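Local structure of uncharacterized hth-type transcriptional regulator YYBR (Bacillus subtilis, 4A5N) at residues D21-K26 against R91-I96; I30-M35 against D67-R72. The protein acts as a redox-responsive transcriptional regulator of the MarR/DUF24 type, probably binding DNA through a winged helix-turn-helix domain. The protein carries 1 engineered substitution. One frame throughout, in Å; residues are numbered along the deposited sequence.

Interaction 1: residues D21-K26 against R91-I96; sequences DVIGGK and RTLEPI
A small, buried apolar contact in the HxlR-type (MarR/DUF24) domain sets Leu93 against Val22 and Ile23, joining the last turn of helix 15-23 to the bend that leads into helix 94-115. Everything that touches here is aliphatic, and no hydrogen bond crosses between the two segments. One methyl does the work on the Leu93 side: CD1 of Leu93 lies 4.3 Å from CD1 of Ile23 and 4.4 Å from CG1 of Val22, the two partners reaching it from directions roughly at right angles. Those spacings are loose, and the backbones stand well apart, with 8.4 Å between CA of Ile23 and CA of Leu93. Ile23 extends to the contact through its longer branch, which swings away from its own backbone N (chi1 -153°) and ends in the CD1 methyl. Helical geometry stops just after it at Gly24, and Gly25 follows with a positive phi that suits glycine.

Leu93 is carried by a type I beta turn from Arg91 to Glu94, closed by a bond of 3.0 Å from Glu94 N to Arg91 O. A salt bridge spans the same turn: Arg91 NH1 meets Glu94 OE1 at 3.0 Å from the syn side, somewhat out of the carboxylate plane, while OE1 lies close to the guanidinium plane. Arg91 NH1 also bonds Ile36 O, tying the turn to the C-terminal side of helix 28-35.

Around this contact the dimer closes in, helices 15-23 and 94-115 both meeting the second subunit: its Trp103 packs on Leu93 and takes part in a hydrogen bond with Thr92 OG1, while its Leu111 lies on Val22. Within the chain, Phe32 of helix 28-35 touches both Ile23 and Leu93, and Ile69, just ahead of strand 70-75, touches Val22 and Leu93.

Interaction 2: residues I30-M35 against D67-R72; sequences ILFYHM and DGIVHR
Within the winged helix-turn-helix domain, Phe32 and Met35 on helix 28-35 pack against Ile69 and Val70, where the chain enters the first strand of the two-stranded wing. Phe32 presents a ring edge: CE2 of Phe32 is 3.9 Å from CG2 of Ile69, with the methyl lying near the plane of the ring and the two side chains crossing at about a right angle. A chi1 of -174°, which sets the Phe32 ring anti to its own amide nitrogen, carries that edge over to Ile69. One helical turn further on, Met35 bends at its thioether (chi3 -85°), and its CE methyl comes to 3.7 Å from CG2 of Val70; SD of Met35 is a little farther from the same methyl, at 4.1 Å. Just before these partners, Gly68 ends helix 54-66 in a Schellman motif, its positive phi turning the chain toward the wing.

The surroundings complete a hydrophobic core: Leu86 of strand 81-86 touches Phe32 and Met35, Phe45 of helix 42-48 packs on Met35, and Leu64 of helix 54-66 lies on Val70.

In the fold
The centres of the two interactions are 9 Å apart, and they form one continuous core inside the HxlR-type domain. Along the chain the order is 21-26, 30-35, 67-72, 91-96, with both halves of interaction 2 falling between those of interaction 1. They touch directly: Ile23 CD1 is 3.7 Å from Phe32 CD2, and Val22 CG1 is 3.7 Å from Ile69 CG1. Both border the second subunit, interaction 1 more extensively through helices 15-23 and 94-115; interaction 2 in addition reaches the base of the wing and helix 54-66, which probably serves for DNA recognition as in related winged-helix proteins. The shared core thus connects the dimer interface with the parts that probably bind DNA.

Interaction 1: residues D21-K26 against R91-I96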
loop_
_atom_site.group_PDB
_atom_site.type_symbol
_atom_site.label_atom_id
_atom_site.label_comp_id
_atom_site.label_asym_id
_atom_site.label_seq_id
_atom_site.Cartn_x
_atom_site.Cartn_y
_atom_site.Cartn_z
ATOM N N ASP B 21 -1.705 -6.065 1.202
ATOM C CA ASP B 21 -1.135 -7.364 0.782
ATOM C C ASP B 21 -1.568 -7.738 -0.652
ATOM O O ASP B 21 -0.858 -8.442 -1.361
ATOM C CB ASP B 21 -1.530 -8.459 1.767
ATOM C CG ASP B 21 -0.619 -9.660 1.705
ATOM O OD1 ASP B 21 0.632 -9.478 1.634
ATOM O OD2 ASP B 21 -1.151 -10.794 1.753
ATOM N N VAL B 22 -2.716 -7.232 -1.091
ATOM C CA VAL B 22 -3.170 -7.499 -2.448
ATOM C C VAL B 22 -2.524 -6.572 -3.485
ATOM O O VAL B 22 -2.201 -7.015 -4.595
ATOM C CB VAL B 22 -4.702 -7.417 -2.550
ATOM C CG1 VAL B 22 -5.169 -7.885 -3.932
ATOM C CG2 VAL B 22 -5.340 -8.274 -1.464
ATOM N N ILE B 23 -2.333 -5.301 -3.128
ATOM C CA ILE B 23 -1.949 -4.260 -4.090
ATOM C C ILE B 23 -0.575 -3.657 -3.800
ATOM O O ILE B 23 -0.063 -2.848 -4.569
ATOM C CB ILE B 23 -3.056 -3.171 -4.172
ATOM C CG1 ILE B 23 -3.065 -2.462 -5.532
ATOM C CG2 ILE B 23 -2.954 -2.168 -3.029
ATOM C CD1 ILE B 23 -3.043 -3.374 -6.749
ATOM N N GLY B 24 0.029 -4.107 -2.704
ATOM C CA GLY B 24 1.261 -3.526 -2.220
ATOM C C GLY B 24 2.483 -4.241 -2.705
ATOM O O GLY B 24 2.415 -5.203 -3.458
ATOM N N GLY B 25 3.624 -3.730 -2.281
ATOM C CA GLY B 25 4.911 -4.243 -2.736
ATOM C C GLY B 25 5.423 -3.331 -3.842
ATOM O O GLY B 25 4.804 -2.315 -4.141
ATOM N N LYS B 26 6.555 -3.663 -4.446
ATOM C CA LYS B 26 7.189 -2.728 -5.365
ATOM C C LYS B 26 6.567 -2.573 -6.776
ATOM O O LYS B 26 6.773 -1.546 -7.438
ATOM C CB LYS B 26 8.691 -3.052 -5.462
ATOM C CG LYS B 26 9.416 -2.120 -6.400
ATOM C CD LYS B 26 10.921 -2.108 -6.160
ATOM C CE LYS B 26 11.528 -0.864 -6.772
ATOM N NZ LYS B 26 12.809 -0.534 -6.084
ATOM N N ARG B 91 -11.116 -4.121 -10.790
ATOM C CA ARG B 91 -11.534 -2.750 -11.029
ATOM C C ARG B 91 -12.095 -2.078 -9.779
ATOM O O ARG B 91 -12.110 -0.853 -9.719
ATOM C CB ARG B 91 -12.613 -2.691 -12.127
ATOM C CG ARG B 91 -12.188 -3.144 -13.510
ATOM C CD ARG B 91 -11.869 -1.956 -14.376
ATOM N NE ARG B 91 -11.328 -2.296 -15.696
ATOM C CZ ARG B 91 -10.572 -1.447 -16.386
ATOM N NH1 ARG B 91 -10.346 -0.230 -15.897
ATOM N NH2 ARG B 91 -10.098 -1.766 -17.567
ATOM N N THR B 92 -12.559 -2.851 -8.790
ATOM C CA THR B 92 -13.022 -2.254 -7.510
ATOM C C THR B 92 -11.895 -1.609 -6.707
ATOM O O THR B 92 -12.175 -0.761 -5.866
ATOM C CB THR B 92 -13.826 -3.225 -6.586
ATOM O OG1 THR B 92 -12.960 -4.181 -5.985
ATOM C CG2 THR B 92 -14.908 -3.918 -7.385
ATOM N N LEU B 93 -10.644 -1.988 -6.992
ATOM C CA LEU B 93 -9.485 -1.313 -6.409
ATOM C C LEU B 93 -9.033 -0.105 -7.191
ATOM O O LEU B 93 -8.168 0.627 -6.731
ATOM C CB LEU B 93 -8.254 -2.254 -6.348
ATOM C CG LEU B 93 -8.128 -3.300 -5.271
ATOM C CD1 LEU B 93 -7.093 -4.348 -5.659
ATOM C CD2 LEU B 93 -7.774 -2.738 -3.901
ATOM N N GLU B 94 -9.630 0.157 -8.349
ATOM C CA GLU B 94 -9.210 1.311 -9.167
ATOM C C GLU B 94 -9.263 2.702 -8.473
ATOM O O GLU B 94 -8.305 3.497 -8.600
ATOM C CB GLU B 94 -9.885 1.253 -10.550
ATOM C CG GLU B 94 -9.755 2.525 -11.362
ATOM C CD GLU B 94 -10.313 2.382 -12.791
ATOM O OE1 GLU B 94 -10.578 1.237 -13.242
ATOM O OE2 GLU B 94 -10.452 3.439 -13.432
ATOM N N PRO B 95 -10.333 3.003 -7.704
ATOM C CA PRO B 95 -10.383 4.301 -7.013
ATOM C C PRO B 95 -9.259 4.512 -6.034
ATOM O O PRO B 95 -8.657 5.596 -5.998
ATOM C CB PRO B 95 -11.767 4.267 -6.312
ATOM C CG PRO B 95 -12.587 3.414 -7.238
ATOM C CD PRO B 95 -11.670 2.347 -7.751
ATOM N N ILE B 96 -8.928 3.463 -5.302
ATOM C CA ILE B 96 -7.829 3.512 -4.352
ATOM C C ILE B 96 -6.503 3.717 -5.125
ATOM O O ILE B 96 -5.727 4.588 -4.771
ATOM C CB ILE B 96 -7.741 2.230 -3.504
ATOM C CG1 ILE B 96 -8.826 2.235 -2.399
ATOM C CG2 ILE B 96 -6.307 2.077 -2.947
ATOM C CD1 ILE B 96 -9.124 0.886 -1.763
#

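Interaction 2: residues I30-M35 against D67-R72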
loop_
_atom_site.group_PDB
_atom_site.type_symbol
_atom_site.label_atom_id
_atom_site.label_comp_id
_atom_site.label_asym_id
_atom_site.label_seq_id
_atom_site.Cartn_x
_atom_site.Cartn_y
_atom_site.Cartn_z
ATOM N N ILE B 30 2.007 -0.460 -10.120
ATOM C CA ILE B 30 2.388 -0.035 -11.452
ATOM C C ILE B 30 1.691 -0.912 -12.473
ATOM O O ILE B 30 1.092 -0.394 -13.416
ATOM C CB ILE B 30 3.922 -0.174 -11.680
ATOM C CG1 ILE B 30 4.717 0.720 -10.740
ATOM C CG2 ILE B 30 4.330 0.185 -13.118
ATOM C CD1 ILE B 30 6.204 0.412 -10.738
ATOM N N LEU B 31 1.758 -2.233 -12.264
ATOM C CA LEU B 31 1.172 -3.221 -13.182
ATOM C C LEU B 31 -0.331 -2.946 -13.321
ATOM O O LEU B 31 -0.843 -2.807 -14.416
ATOM C CB LEU B 31 1.395 -4.649 -12.689
ATOM C CG LEU B 31 2.882 -5.040 -12.687
ATOM C CD1 LEU B 31 3.055 -6.473 -12.187
ATOM C CD2 LEU B 31 3.439 -4.813 -14.079
ATOM N N PHE B 32 -0.982 -2.830 -12.166
ATOM C CA PHE B 32 -2.380 -2.506 -12.067
ATOM C C PHE B 32 -2.742 -1.233 -12.814
ATOM O O PHE B 32 -3.687 -1.220 -13.636
ATOM C CB PHE B 32 -2.776 -2.384 -10.582
ATOM C CG PHE B 32 -4.255 -2.181 -10.370
ATOM C CD1 PHE B 32 -4.858 -0.978 -10.705
ATOM C CD2 PHE B 32 -5.025 -3.201 -9.865
ATOM C CE1 PHE B 32 -6.222 -0.804 -10.518
ATOM C CE2 PHE B 32 -6.411 -3.059 -9.713
ATOM C CZ PHE B 32 -6.988 -1.847 -10.011
ATOM N N TYR B 33 -2.027 -0.148 -12.524
ATOM C CA TYR B 33 -2.294 1.135 -13.139
ATOM C C TYR B 33 -2.323 1.053 -14.662
ATOM O O TYR B 33 -3.235 1.598 -15.297
ATOM C CB TYR B 33 -1.312 2.225 -12.680
ATOM C CG TYR B 33 -1.569 3.542 -13.346
ATOM C CD1 TYR B 33 -2.599 4.380 -12.919
ATOM C CD2 TYR B 33 -0.821 3.939 -14.443
ATOM C CE1 TYR B 33 -2.853 5.601 -13.566
ATOM C CE2 TYR B 33 -1.071 5.139 -15.089
ATOM C CZ TYR B 33 -2.076 5.965 -14.649
ATOM O OH TYR B 33 -2.276 7.143 -15.332
ATOM N N HIS B 34 -1.371 0.318 -15.222
ATOM C CA HIS B 34 -1.212 0.227 -16.657
ATOM C C HIS B 34 -2.251 -0.670 -17.311
ATOM O O HIS B 34 -2.466 -0.602 -18.505
ATOM C CB HIS B 34 0.238 -0.128 -16.991
ATOM C CG HIS B 34 1.196 1.061 -16.823
ATOM N ND1 HIS B 34 1.487 1.913 -17.842
ATOM C CD2 HIS B 34 1.907 1.537 -15.707
ATOM C CE1 HIS B 34 2.302 2.884 -17.392
ATOM N NE2 HIS B 34 2.559 2.654 -16.091
ATOM N N MET B 35 -2.967 -1.446 -16.520
ATOM C CA MET B 35 -4.103 -2.184 -17.066
ATOM C C MET B 35 -5.414 -1.423 -16.974
ATOM O O MET B 35 -6.423 -1.903 -17.512
ATOM C CB MET B 35 -4.256 -3.541 -16.417
ATOM C CG MET B 35 -3.207 -4.563 -16.859
ATOM S SD MET B 35 -3.298 -6.167 -16.012
ATOM C CE MET B 35 -2.323 -5.797 -14.543
ATOM N N ASP B 67 -5.259 -13.892 -6.723
ATOM C CA ASP B 67 -6.108 -13.131 -5.839
ATOM C C ASP B 67 -7.381 -12.657 -6.554
ATOM O O ASP B 67 -8.184 -11.973 -5.946
ATOM C CB ASP B 67 -5.362 -11.892 -5.292
ATOM C CG ASP B 67 -4.312 -12.237 -4.233
ATOM O OD1 ASP B 67 -4.289 -13.393 -3.762
ATOM O OD2 ASP B 67 -3.541 -11.331 -3.852
ATOM N N GLY B 68 -7.529 -12.993 -7.838
ATOM C CA GLY B 68 -8.713 -12.630 -8.620
ATOM C C GLY B 68 -8.773 -11.226 -9.190
ATOM O O GLY B 68 -9.821 -10.797 -9.653
ATOM N N ILE B 69 -7.655 -10.513 -9.156
ATOM C CA ILE B 69 -7.545 -9.110 -9.613
ATOM C C ILE B 69 -7.196 -8.966 -11.090
ATOM O O ILE B 69 -7.611 -8.004 -11.781
ATOM C CB ILE B 69 -6.423 -8.402 -8.820
ATOM C CG1 ILE B 69 -6.597 -8.620 -7.302
ATOM C CG2 ILE B 69 -6.331 -6.915 -9.190
ATOM C CD1 ILE B 69 -7.912 -8.133 -6.717
ATOM N N VAL B 70 -6.481 -9.957 -11.586
ATOM C CA VAL B 70 -6.072 -10.004 -12.963
ATOM C C VAL B 70 -6.514 -11.289 -13.649
ATOM O O VAL B 70 -6.536 -12.375 -13.048
ATOM C CB VAL B 70 -4.546 -9.804 -13.073
ATOM C CG1 VAL B 70 -4.023 -10.143 -14.474
ATOM C CG2 VAL B 70 -4.212 -8.368 -12.709
ATOM N N HIS B 71 -6.930 -11.127 -14.909
ATOM C CA HIS B 71 -7.281 -12.211 -15.784
ATOM C C HIS B 71 -6.134 -12.400 -16.743
ATOM O O HIS B 71 -5.590 -11.410 -17.303
ATOM C CB HIS B 71 -8.596 -11.917 -16.541
ATOM C CG HIS B 71 -8.957 -12.987 -17.548
ATOM N ND1 HIS B 71 -9.519 -14.171 -17.196
ATOM C CD2 HIS B 71 -8.793 -13.030 -18.916
ATOM C CE1 HIS B 71 -9.705 -14.924 -18.291
ATOM N NE2 HIS B 71 -9.256 -14.232 -19.350
ATOM N N ARG B 72 -5.713 -13.651 -16.890
ATOM C CA ARG B 72 -4.703 -14.032 -17.900
ATOM C C ARG B 72 -5.367 -14.863 -19.019
ATOM O O ARG B 72 -5.732 -16.038 -18.819
ATOM C CB ARG B 72 -3.594 -14.843 -17.235
ATOM C CG ARG B 72 -2.418 -15.234 -18.117
ATOM C CD ARG B 72 -1.406 -16.056 -17.320
ATOM N NE ARG B 72 -0.129 -16.203 -18.033
ATOM C CZ ARG B 72 0.242 -17.252 -18.779
ATOM N NH1 ARG B 72 -0.520 -18.323 -18.913
ATOM N NH2 ARG B 72 1.423 -17.226 -19.385
#